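Local coordinates for protein Tubulin/ftsz, gtpase (Methanosaeta thermophila, PDB 3ZID) that binds and probably hydrolyses GTP as a tubulin-like cytoskeletal protein of archaea and is thought to take part in controlling cell shape, at residues D65-P70 against E91-E96; V138-L143 against I172-Q177; T195-R200 against G258-A263. All blocks are in the same frame, centred on the assembly; numbering follows the deposited sequence.

Contact 1: residues D65-P70 against E91-E96; sequences DRLHVP and EMILEE
At one border of the parallel sheet of the Rossmann-like GTPase domain, the outermost strand 66-68 is packed against segment 91-96 of helix 79-98, whose direction is almost antiparallel to it (167°). The axes of strand 66-68 and helix segment 91-96 come within 10.1 Å, a spacing that side chains alone bridge. Leu67 is the main bump. With CG anti to its backbone N (chi1 -178°), it forks over the helix, and its two methyls enter different parts of the hollow between Met92, Ile93 and Glu96. CD1 meets the sulfur of Met92 tip to tip, Leu67 CD1 to Met92 SD being 3.9 Å. CD2 slides along the aliphatic start of Glu96, with Leu67 CD2 3.9 Å from Glu96 CB. A branched leucine suits this place because a single side chain can touch two successive turns of the helix. Glu96 can lend its methylenes to an apolar surface because its chain bends at chi2 and carries the carboxylate off to a salt bridge with Arg100, which also binds Asp65.

Further along, Val69 and Ile93 cross at about a right angle, with Val69 CG2 lying 3.8 Å from Ile93 CD1. Both residues are buried, and the beta-branched valine presents a compact knob to the longer isoleucine arm, whose other neighbours include Phe120 and Met124 of helix 117-131. Met92 does the opposite of these stiff side chains: it folds at chi2 (-104°) and again at chi3, so that its flexible end follows the strand as it leaves the sheet. Its terminal methyl settles beside the backbone of His68 and Val69 and meets the proline ring end-on, with Met92 CE 3.9 Å from Pro70 CD.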
loop_
_atom_site.group_PDB
_atom_site.type_symbol
_atom_site.label_atom_id
_atom_site.label_comp_id
_atom_site.label_asym_id
_atom_site.label_seq_id
_atom_site.Cartn_x
_atom_site.Cartn_y
_atom_site.Cartn_z
ATOM N N ASP A 65 -3.313 5.705 -20.655
ATOM C CA ASP A 65 -3.455 5.462 -19.234
ATOM C C ASP A 65 -2.314 6.106 -18.454
ATOM O O ASP A 65 -2.138 5.847 -17.262
ATOM C CB ASP A 65 -3.511 3.956 -18.964
ATOM C CG ASP A 65 -4.760 3.304 -19.537
ATOM O OD1 ASP A 65 -5.699 4.034 -19.916
ATOM O OD2 ASP A 65 -4.816 2.056 -19.578
ATOM N N ARG A 66 -1.533 6.935 -19.140
ATOM C CA ARG A 66 -0.437 7.660 -18.507
ATOM C C ARG A 66 -0.765 9.133 -18.420
ATOM O O ARG A 66 -0.768 9.839 -19.423
ATOM C CB ARG A 66 0.876 7.475 -19.264
ATOM C CG ARG A 66 1.278 6.052 -19.471
ATOM C CD ARG A 66 2.658 5.978 -20.107
ATOM N NE ARG A 66 2.993 4.605 -20.462
ATOM C CZ ARG A 66 4.149 4.227 -20.991
ATOM N NH1 ARG A 66 5.093 5.125 -21.228
ATOM N NH2 ARG A 66 4.364 2.949 -21.270
ATOM N N LEU A 67 -1.083 9.570 -17.208
ATOM C CA LEU A 67 -1.526 10.927 -16.964
ATOM C C LEU A 67 -0.418 11.781 -16.353
ATOM O O LEU A 67 -0.008 11.567 -15.202
ATOM C CB LEU A 67 -2.767 10.928 -16.072
ATOM C CG LEU A 67 -3.340 12.322 -15.803
ATOM C CD1 LEU A 67 -3.733 12.991 -17.107
ATOM C CD2 LEU A 67 -4.539 12.238 -14.885
ATOM N N HIS A 68 0.097 12.712 -17.154
ATOM C CA HIS A 68 1.083 13.668 -16.681
ATOM C C HIS A 68 0.395 14.879 -16.068
ATOM O O HIS A 68 -0.497 15.473 -16.662
ATOM C CB HIS A 68 2.011 14.120 -17.812
ATOM C CG HIS A 68 3.149 14.973 -17.342
ATOM N ND1 HIS A 68 3.626 16.042 -18.063
ATOM C CD2 HIS A 68 3.904 14.912 -16.219
ATOM C CE1 HIS A 68 4.624 16.606 -17.407
ATOM N NE2 HIS A 68 4.814 15.939 -16.284
ATOM N N VAL A 69 0.796 15.214 -14.856
ATOM C CA VAL A 69 0.300 16.404 -14.194
ATOM C C VAL A 69 1.435 17.410 -14.146
ATOM O O VAL A 69 2.352 17.255 -13.344
ATOM C CB VAL A 69 -0.165 16.081 -12.772
ATOM C CG1 VAL A 69 -0.673 17.331 -12.093
ATOM C CG2 VAL A 69 -1.227 14.960 -12.790
ATOM N N PRO A 70 1.404 18.436 -15.008
ATOM C CA PRO A 70 2.581 19.312 -15.071
ATOM C C PRO A 70 2.833 19.985 -13.719
ATOM O O PRO A 70 1.870 20.382 -13.074
ATOM C CB PRO A 70 2.180 20.355 -16.123
ATOM C CG PRO A 70 1.067 19.721 -16.901
ATOM C CD PRO A 70 0.330 18.872 -15.915
ATOM N N GLU A 91 -9.087 19.332 -11.106
ATOM C CA GLU A 91 -10.165 19.117 -12.059
ATOM C C GLU A 91 -9.708 18.261 -13.230
ATOM O O GLU A 91 -10.441 17.393 -13.705
ATOM C CB GLU A 91 -10.723 20.453 -12.539
ATOM C CG GLU A 91 -11.255 21.332 -11.402
ATOM C CD GLU A 91 -12.576 20.839 -10.796
ATOM O OE1 GLU A 91 -13.008 19.698 -11.074
ATOM O OE2 GLU A 91 -13.191 21.611 -10.030
ATOM N N MET A 92 -8.483 18.498 -13.675
ATOM C CA MET A 92 -7.922 17.769 -14.802
ATOM C C MET A 92 -7.779 16.287 -14.454
ATOM O O MET A 92 -8.087 15.403 -15.255
ATOM C CB MET A 92 -6.566 18.375 -15.178
ATOM C CG MET A 92 -5.922 17.751 -16.393
ATOM S SD MET A 92 -4.574 16.651 -15.960
ATOM C CE MET A 92 -3.404 17.801 -15.237
ATOM N N ILE A 93 -7.299 16.025 -13.248
ATOM C CA ILE A 93 -7.145 14.663 -12.769
ATOM C C ILE A 93 -8.500 13.957 -12.638
ATOM O O ILE A 93 -8.721 12.888 -13.221
ATOM C CB ILE A 93 -6.382 14.657 -11.443
ATOM C CG1 ILE A 93 -4.917 14.971 -11.724
ATOM C CG2 ILE A 93 -6.529 13.318 -10.738
ATOM C CD1 ILE A 93 -4.217 15.703 -10.602
ATOM N N LEU A 94 -9.422 14.571 -11.906
ATOM C CA LEU A 94 -10.763 14.010 -11.750
ATOM C C LEU A 94 -11.524 13.818 -13.067
ATOM O O LEU A 94 -12.291 12.856 -13.220
ATOM C CB LEU A 94 -11.584 14.868 -10.789
ATOM C CG LEU A 94 -11.103 14.847 -9.344
ATOM C CD1 LEU A 94 -11.793 15.943 -8.550
ATOM C CD2 LEU A 94 -11.430 13.503 -8.758
ATOM N N GLU A 95 -11.306 14.725 -14.010
ATOM C CA GLU A 95 -11.919 14.622 -15.329
ATOM C C GLU A 95 -11.494 13.330 -16.019
ATOM O O GLU A 95 -12.317 12.605 -16.581
ATOM C CB GLU A 95 -11.555 15.836 -16.180
ATOM C CG GLU A 95 -11.887 15.685 -17.647
ATOM C CD GLU A 95 -11.642 16.961 -18.435
ATOM O OE1 GLU A 95 -11.231 17.971 -17.816
ATOM O OE2 GLU A 95 -11.874 16.957 -19.664
ATOM N N GLU A 96 -10.201 13.037 -15.950
ATOM C CA GLU A 96 -9.656 11.841 -16.569
ATOM C C GLU A 96 -10.294 10.579 -16.007
ATOM O O GLU A 96 -10.545 9.615 -16.737
ATOM C CB GLU A 96 -8.138 11.791 -16.388
ATOM C CG GLU A 96 -7.486 10.555 -16.997
ATOM C CD GLU A 96 -7.839 10.333 -18.456
ATOM O OE1 GLU A 96 -7.999 11.330 -19.195
ATOM O OE2 GLU A 96 -7.984 9.150 -18.848
#

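Contact 2: residues V138-L143 against I172-Q177; sequences VPIAVL and ILVDNQ. With GDP (guanosine-5'-diphosphate), chain C.
Asn176 CG is turned to chi1 -89°, and chi2 of -1° sets the amide so that both its ends address the guanine of GDP. Val142, with CG1 anti to its backbone N, puts that methyl against the same amide, Val142 CG1 lying 3.3 Å from Asn176 OD1. Asparagine suits the site because it offers an acceptor and a donor side by side: Asn176 OD1 receives the GDP N2 amino group at 2.9 Å, while Asn176 ND2 gives a fairly straight bond (166°) to GDP N3. An alanine here would lose both bonds and would probably weaken the hold on guanine and its recognition through the amino group.

The backbone beneath is two parallel strands, 138-143 and 172-175, bonded from Ile172 N to Pro139 O at one end to Asn176 N and Leu143 O at the other. The tightest of these bonds, Leu143 N to Val174 O at 2.6 Å, is nearly linear and lies almost along the C=O axis. The last is longer, and its donor sits above the carbonyl plane as the chain turns into helix 176-179. Asp175 is the N-cap of that helix: its OD1 accepts from Gln177 N, met from above the carboxylate plane.

Branched residues fill the sheet face shared by Ile140, Val142, Ile172 and Val174. Ile140 and Ile172 lie side by side, with Ile140 CD1 3.5 Å from Ile172 CD1. Val142 CG2 rests against Val174 CB. Helix 186-210 packs on this layer through Leu201, Ile193 and Val197. With helix 150-165 as the connection, the two strands form a beta-alpha-beta crossover of the tubulin/FtsZ GTPase domain, with the guanine-binding Asn176 placed just beyond the C-terminal end of strand 172-175.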
loop_
_atom_site.group_PDB
_atom_site.type_symbol
_atom_site.label_atom_id
_atom_site.label_comp_id
_atom_site.label_asym_id
_atom_site.label_seq_id
_atom_site.Cartn_x
_atom_site.Cartn_y
_atom_site.Cartn_z
ATOM N N VAL A 138 -9.976 1.731 -1.726
ATOM C CA VAL A 138 -8.944 1.096 -0.919
ATOM C C VAL A 138 -7.553 1.612 -1.257
ATOM O O VAL A 138 -7.023 1.358 -2.345
ATOM C CB VAL A 138 -8.956 -0.422 -1.140
ATOM C CG1 VAL A 138 -7.811 -1.087 -0.384
ATOM C CG2 VAL A 138 -10.313 -1.007 -0.731
ATOM N N PRO A 139 -6.951 2.363 -0.329
ATOM C CA PRO A 139 -5.554 2.700 -0.593
ATOM C C PRO A 139 -4.607 1.516 -0.364
ATOM O O PRO A 139 -4.778 0.689 0.547
ATOM C CB PRO A 139 -5.269 3.845 0.400
ATOM C CG PRO A 139 -6.282 3.715 1.446
ATOM C CD PRO A 139 -7.514 3.155 0.777
ATOM N N ILE A 140 -3.614 1.437 -1.243
ATOM C CA ILE A 140 -2.490 0.531 -1.098
ATOM C C ILE A 140 -1.304 1.415 -0.739
ATOM O O ILE A 140 -0.787 2.142 -1.593
ATOM C CB ILE A 140 -2.182 -0.184 -2.415
ATOM C CG1 ILE A 140 -3.472 -0.742 -3.026
ATOM C CG2 ILE A 140 -1.150 -1.277 -2.209
ATOM C CD1 ILE A 140 -4.161 -1.744 -2.148
ATOM N N ALA A 141 -0.898 1.369 0.530
ATOM C CA ALA A 141 0.116 2.296 1.054
ATOM C C ALA A 141 1.484 1.636 1.243
ATOM O O ALA A 141 1.642 0.765 2.109
ATOM C CB ALA A 141 -0.354 2.872 2.353
ATOM N N VAL A 142 2.472 2.055 0.450
ATOM C CA VAL A 142 3.804 1.455 0.529
ATOM C C VAL A 142 4.729 2.211 1.501
ATOM O O VAL A 142 4.982 3.401 1.317
ATOM C CB VAL A 142 4.458 1.385 -0.851
ATOM C CG1 VAL A 142 5.853 0.825 -0.738
ATOM C CG2 VAL A 142 3.578 0.547 -1.825
ATOM N N LEU A 143 5.206 1.515 2.534
ATOM C CA LEU A 143 6.037 2.119 3.592
ATOM C C LEU A 143 7.502 2.138 3.221
ATOM O O LEU A 143 7.952 1.257 2.486
ATOM C CB LEU A 143 5.885 1.331 4.898
ATOM C CG LEU A 143 4.446 1.052 5.299
ATOM C CD1 LEU A 143 4.402 0.202 6.546
ATOM C CD2 LEU A 143 3.699 2.361 5.491
ATOM N N ILE A 172 -4.414 -1.108 2.618
ATOM C CA ILE A 172 -3.485 -2.228 2.576
ATOM C C ILE A 172 -2.044 -1.769 2.724
ATOM O O ILE A 172 -1.524 -1.039 1.887
ATOM C CB ILE A 172 -3.621 -3.028 1.310
ATOM C CG1 ILE A 172 -4.909 -3.865 1.397
ATOM C CG2 ILE A 172 -2.428 -3.978 1.162
ATOM C CD1 ILE A 172 -5.581 -4.107 0.078
ATOM N N LEU A 173 -1.397 -2.238 3.778
ATOM C CA LEU A 173 -0.027 -1.834 4.074
ATOM C C LEU A 173 0.976 -2.708 3.342
ATOM O O LEU A 173 0.899 -3.915 3.403
ATOM C CB LEU A 173 0.228 -1.923 5.581
ATOM C CG LEU A 173 -0.635 -1.038 6.484
ATOM C CD1 LEU A 173 -0.324 -1.337 7.946
ATOM C CD2 LEU A 173 -0.410 0.451 6.163
ATOM N N VAL A 174 1.932 -2.077 2.673
ATOM C CA VAL A 174 3.028 -2.777 2.017
ATOM C C VAL A 174 4.328 -2.261 2.653
ATOM O O VAL A 174 4.668 -1.078 2.539
ATOM C CB VAL A 174 3.041 -2.497 0.494
ATOM C CG1 VAL A 174 4.124 -3.325 -0.221
ATOM C CG2 VAL A 174 1.655 -2.764 -0.114
ATOM N N ASP A 175 5.045 -3.141 3.336
ATOM C CA ASP A 175 6.248 -2.730 4.060
ATOM C C ASP A 175 7.513 -3.019 3.257
ATOM O O ASP A 175 7.979 -4.146 3.221
ATOM C CB ASP A 175 6.317 -3.428 5.413
ATOM C CG ASP A 175 7.479 -2.924 6.281
ATOM O OD1 ASP A 175 8.184 -1.969 5.874
ATOM O OD2 ASP A 175 7.654 -3.458 7.395
ATOM N N ASN A 176 8.075 -1.990 2.623
ATOM C CA ASN A 176 9.283 -2.178 1.818
ATOM C C ASN A 176 10.410 -2.821 2.628
ATOM O O ASN A 176 11.173 -3.629 2.109
ATOM C CB ASN A 176 9.780 -0.848 1.231
ATOM C CG ASN A 176 9.173 -0.521 -0.128
ATOM O OD1 ASN A 176 8.376 -1.287 -0.682
ATOM N ND2 ASN A 176 9.545 0.646 -0.670
ATOM N N GLN A 177 10.504 -2.466 3.904
ATOM C CA GLN A 177 11.601 -2.949 4.731
ATOM C C GLN A 177 11.528 -4.441 4.936
ATOM O O GLN A 177 12.492 -5.160 4.688
ATOM C CB GLN A 177 11.618 -2.228 6.088
ATOM C CG GLN A 177 12.830 -2.563 6.959
ATOM C CD GLN A 177 14.150 -2.307 6.247
ATOM O OE1 GLN A 177 14.367 -1.224 5.695
ATOM N NE2 GLN A 177 15.042 -3.302 6.261
HETATM P PB GDP C . 6.848 10.264 -5.524
HETATM O O1B GDP C . 5.461 9.914 -5.013
HETATM O O2B GDP C . 6.943 9.964 -7.008
HETATM O O3B GDP C . 7.092 11.740 -5.264
HETATM O O3A GDP C . 7.950 9.451 -4.689
HETATM P PA GDP C . 8.063 7.850 -4.714
HETATM O O1A GDP C . 9.275 7.416 -5.462
HETATM O O2A GDP C . 6.807 7.161 -5.200
HETATM O "O5'" GDP C . 8.196 7.585 -3.151
HETATM C "C5'" GDP C . 9.435 7.126 -2.634
HETATM C "C4'" GDP C . 9.143 5.947 -1.716
HETATM O "O4'" GDP C . 8.608 4.890 -2.514
HETATM C "C3'" GDP C . 10.436 5.452 -1.127
HETATM O "O3'" GDP C . 10.104 4.826 0.110
HETATM C "C2'" GDP C . 10.878 4.429 -2.137
HETATM O "O2'" GDP C . 11.689 3.447 -1.500
HETATM C "C1'" GDP C . 9.560 3.822 -2.572
HETATM N N9 GDP C . 9.517 3.346 -3.955
HETATM C C8 GDP C . 9.839 4.033 -5.069
HETATM N N7 GDP C . 9.608 3.279 -6.171
HETATM C C5 GDP C . 9.128 2.093 -5.745
HETATM C C6 GDP C . 8.663 0.854 -6.373
HETATM O O6 GDP C . 8.702 0.724 -7.603
HETATM N N1 GDP C . 8.226 -0.125 -5.582
HETATM C C2 GDP C . 8.194 -0.015 -4.247
HETATM N N2 GDP C . 7.743 -1.066 -3.530
HETATM N N3 GDP C . 8.600 1.093 -3.579
HETATM C C4 GDP C . 9.056 2.153 -4.282
#

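Contact 3: residues T195-R200 against G258-A263; sequences TMVAQR and GLLYPA
Arg200 NH1 is gripped by two backbone carbonyls, Gly258 O at 2.5 Å and Leu234 O of strand 232-238. It thereby ties helix 186-210, the long core helix of the tubulin/FtsZ fold beside the nucleotide, to the loop that precedes strand 270-279. The bond to Gly258 O is short but bent, with an angle of 135° at the hydrogen, and the donor stands somewhat above the carbonyl plane. Arginine suits this buried place: extended from CG to NE, its chain spans from the helix to the loop, and its positive charge would probably polarise the carbonyls it meets. A water accepts a weak bond from Arg200 NH2 and donates to Leu259 O, adding an indirect link.

Leu260 supplies the apolar half. Its CG is anti to the carbonyl carbon (chi1 -67°), and its end reaches toward Arg200 tip to tip, placing CD2 over one guanidinium face, 3.4 Å above the plane and offset toward the rim. The same leucine fork touches the preceding helical turn more loosely: Leu260 CD1 is 4.4 Å from Val197 CG2, and Leu260 CD2 is 4.1 Å from Met196 CB.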
loop_
_atom_site.group_PDB
_atom_site.type_symbol
_atom_site.label_atom_id
_atom_site.label_comp_id
_atom_site.label_asym_id
_atom_site.label_seq_id
_atom_site.Cartn_x
_atom_site.Cartn_y
_atom_site.Cartn_z
ATOM N N THR A 195 5.922 -6.945 -7.892
ATOM C CA THR A 195 5.352 -8.180 -8.430
ATOM C C THR A 195 4.448 -8.862 -7.408
ATOM O O THR A 195 3.380 -9.348 -7.761
ATOM C CB THR A 195 6.458 -9.149 -8.907
ATOM O OG1 THR A 195 7.113 -8.577 -10.038
ATOM C CG2 THR A 195 5.899 -10.544 -9.295
ATOM N N MET A 196 4.862 -8.862 -6.143
ATOM C CA MET A 196 4.071 -9.473 -5.073
ATOM C C MET A 196 2.782 -8.705 -4.834
ATOM O O MET A 196 1.737 -9.307 -4.595
ATOM C CB MET A 196 4.873 -9.546 -3.759
ATOM C CG MET A 196 6.094 -10.446 -3.814
ATOM S SD MET A 196 7.107 -10.335 -2.333
ATOM C CE MET A 196 5.975 -10.976 -1.113
ATOM N N VAL A 197 2.853 -7.374 -4.896
ATOM C CA VAL A 197 1.663 -6.565 -4.661
ATOM C C VAL A 197 0.669 -6.818 -5.779
ATOM O O VAL A 197 -0.485 -7.114 -5.538
ATOM C CB VAL A 197 1.972 -5.051 -4.624
ATOM C CG1 VAL A 197 0.661 -4.258 -4.459
ATOM C CG2 VAL A 197 2.922 -4.735 -3.464
ATOM N N ALA A 198 1.146 -6.699 -7.011
ATOM C CA ALA A 198 0.315 -6.888 -8.187
ATOM C C ALA A 198 -0.329 -8.277 -8.199
ATOM O O ALA A 198 -1.498 -8.434 -8.534
ATOM C CB ALA A 198 1.135 -6.656 -9.436
ATOM N N GLN A 199 0.446 -9.286 -7.833
ATOM C CA GLN A 199 -0.057 -10.656 -7.839
ATOM C C GLN A 199 -1.219 -10.783 -6.876
ATOM O O GLN A 199 -2.282 -11.320 -7.221
ATOM C CB GLN A 199 1.044 -11.607 -7.413
ATOM C CG GLN A 199 0.737 -13.070 -7.598
ATOM C CD GLN A 199 1.979 -13.923 -7.346
ATOM O OE1 GLN A 199 2.853 -13.551 -6.550
ATOM N NE2 GLN A 199 2.071 -15.054 -8.032
ATOM N N ARG A 200 -1.035 -10.228 -5.685
ATOM C CA ARG A 200 -2.074 -10.273 -4.675
ATOM C C ARG A 200 -3.310 -9.464 -5.050
ATOM O O ARG A 200 -4.411 -9.939 -4.848
ATOM C CB ARG A 200 -1.523 -9.845 -3.313
ATOM C CG ARG A 200 -0.677 -10.946 -2.687
ATOM C CD ARG A 200 0.374 -10.419 -1.736
ATOM N NE ARG A 200 1.548 -11.294 -1.703
ATOM C CZ ARG A 200 2.146 -11.694 -0.593
ATOM N NH1 ARG A 200 1.685 -11.318 0.603
ATOM N NH2 ARG A 200 3.195 -12.491 -0.675
ATOM N N GLY A 258 4.492 -14.523 4.678
ATOM C CA GLY A 258 3.479 -14.588 3.630
ATOM C C GLY A 258 2.779 -13.243 3.399
ATOM O O GLY A 258 2.099 -13.049 2.386
ATOM N N LEU A 259 2.927 -12.332 4.364
ATOM C CA LEU A 259 2.240 -11.039 4.380
ATOM C C LEU A 259 3.040 -9.909 3.699
ATOM O O LEU A 259 4.254 -9.993 3.594
ATOM C CB LEU A 259 1.931 -10.644 5.822
ATOM C CG LEU A 259 1.079 -11.654 6.602
ATOM C CD1 LEU A 259 0.975 -11.219 8.056
ATOM C CD2 LEU A 259 -0.293 -11.840 5.989
ATOM N N LEU A 260 2.363 -8.853 3.245
ATOM C CA LEU A 260 3.052 -7.703 2.651
ATOM C C LEU A 260 3.566 -6.746 3.749
ATOM O O LEU A 260 4.441 -5.894 3.521
ATOM C CB LEU A 260 2.122 -6.963 1.695
ATOM C CG LEU A 260 1.710 -7.708 0.425
ATOM C CD1 LEU A 260 0.706 -6.876 -0.319
ATOM C CD2 LEU A 260 2.923 -7.977 -0.460
ATOM N N TYR A 261 3.032 -6.938 4.948
ATOM C CA TYR A 261 3.376 -6.177 6.121
ATOM C C TYR A 261 3.445 -7.215 7.241
ATOM O O TYR A 261 2.526 -8.001 7.386
ATOM C CB TYR A 261 2.287 -5.123 6.393
ATOM C CG TYR A 261 2.439 -4.402 7.729
ATOM C CD1 TYR A 261 1.861 -4.908 8.885
ATOM C CD2 TYR A 261 3.173 -3.218 7.829
ATOM C CE1 TYR A 261 2.001 -4.252 10.103
ATOM C CE2 TYR A 261 3.316 -2.560 9.040
ATOM C CZ TYR A 261 2.731 -3.079 10.168
ATOM O OH TYR A 261 2.883 -2.429 11.364
ATOM N N PRO A 262 4.522 -7.202 8.047
ATOM C CA PRO A 262 4.775 -8.264 9.036
ATOM C C PRO A 262 3.883 -8.231 10.278
ATOM O O PRO A 262 4.402 -8.126 11.392
ATOM C CB PRO A 262 6.228 -8.011 9.458
ATOM C CG PRO A 262 6.427 -6.553 9.265
ATOM C CD PRO A 262 5.592 -6.187 8.044
ATOM N N ALA A 263 2.571 -8.342 10.101
ATOM C CA ALA A 263 1.666 -8.495 11.241
ATOM C C ALA A 263 1.858 -9.874 11.882
ATOM O O ALA A 263 2.173 -10.856 11.209
ATOM C CB ALA A 263 0.229 -8.296 10.824
HETATM O O HOH W 1 5.639 -12.212 1.701
#

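Contacts 1 and 2 lie at the two borders of the same parallel sheet, about 23 Å apart between centres, yet differ in burial and chemistry. Contact 1 is a partly buried strand-helix packing made by side chains alone; contact 2, at the centre of the chain, combines main-chain bonding with a ligand site. Contact 3 is also buried, but it joins a helix to an irregular loop through one arginine bonded to backbone carbonyls and a leucine packed on the helix. Contacts 2 and 3 touch: Asp175 N probably bonds to Leu260 O at 2.8 Å, and Pro262 CD packs 3.5 Å from Asp175 OD2. The loop 258-263 thus meets both the sheet border and helix 186-210, whereas contact 1 stands apart.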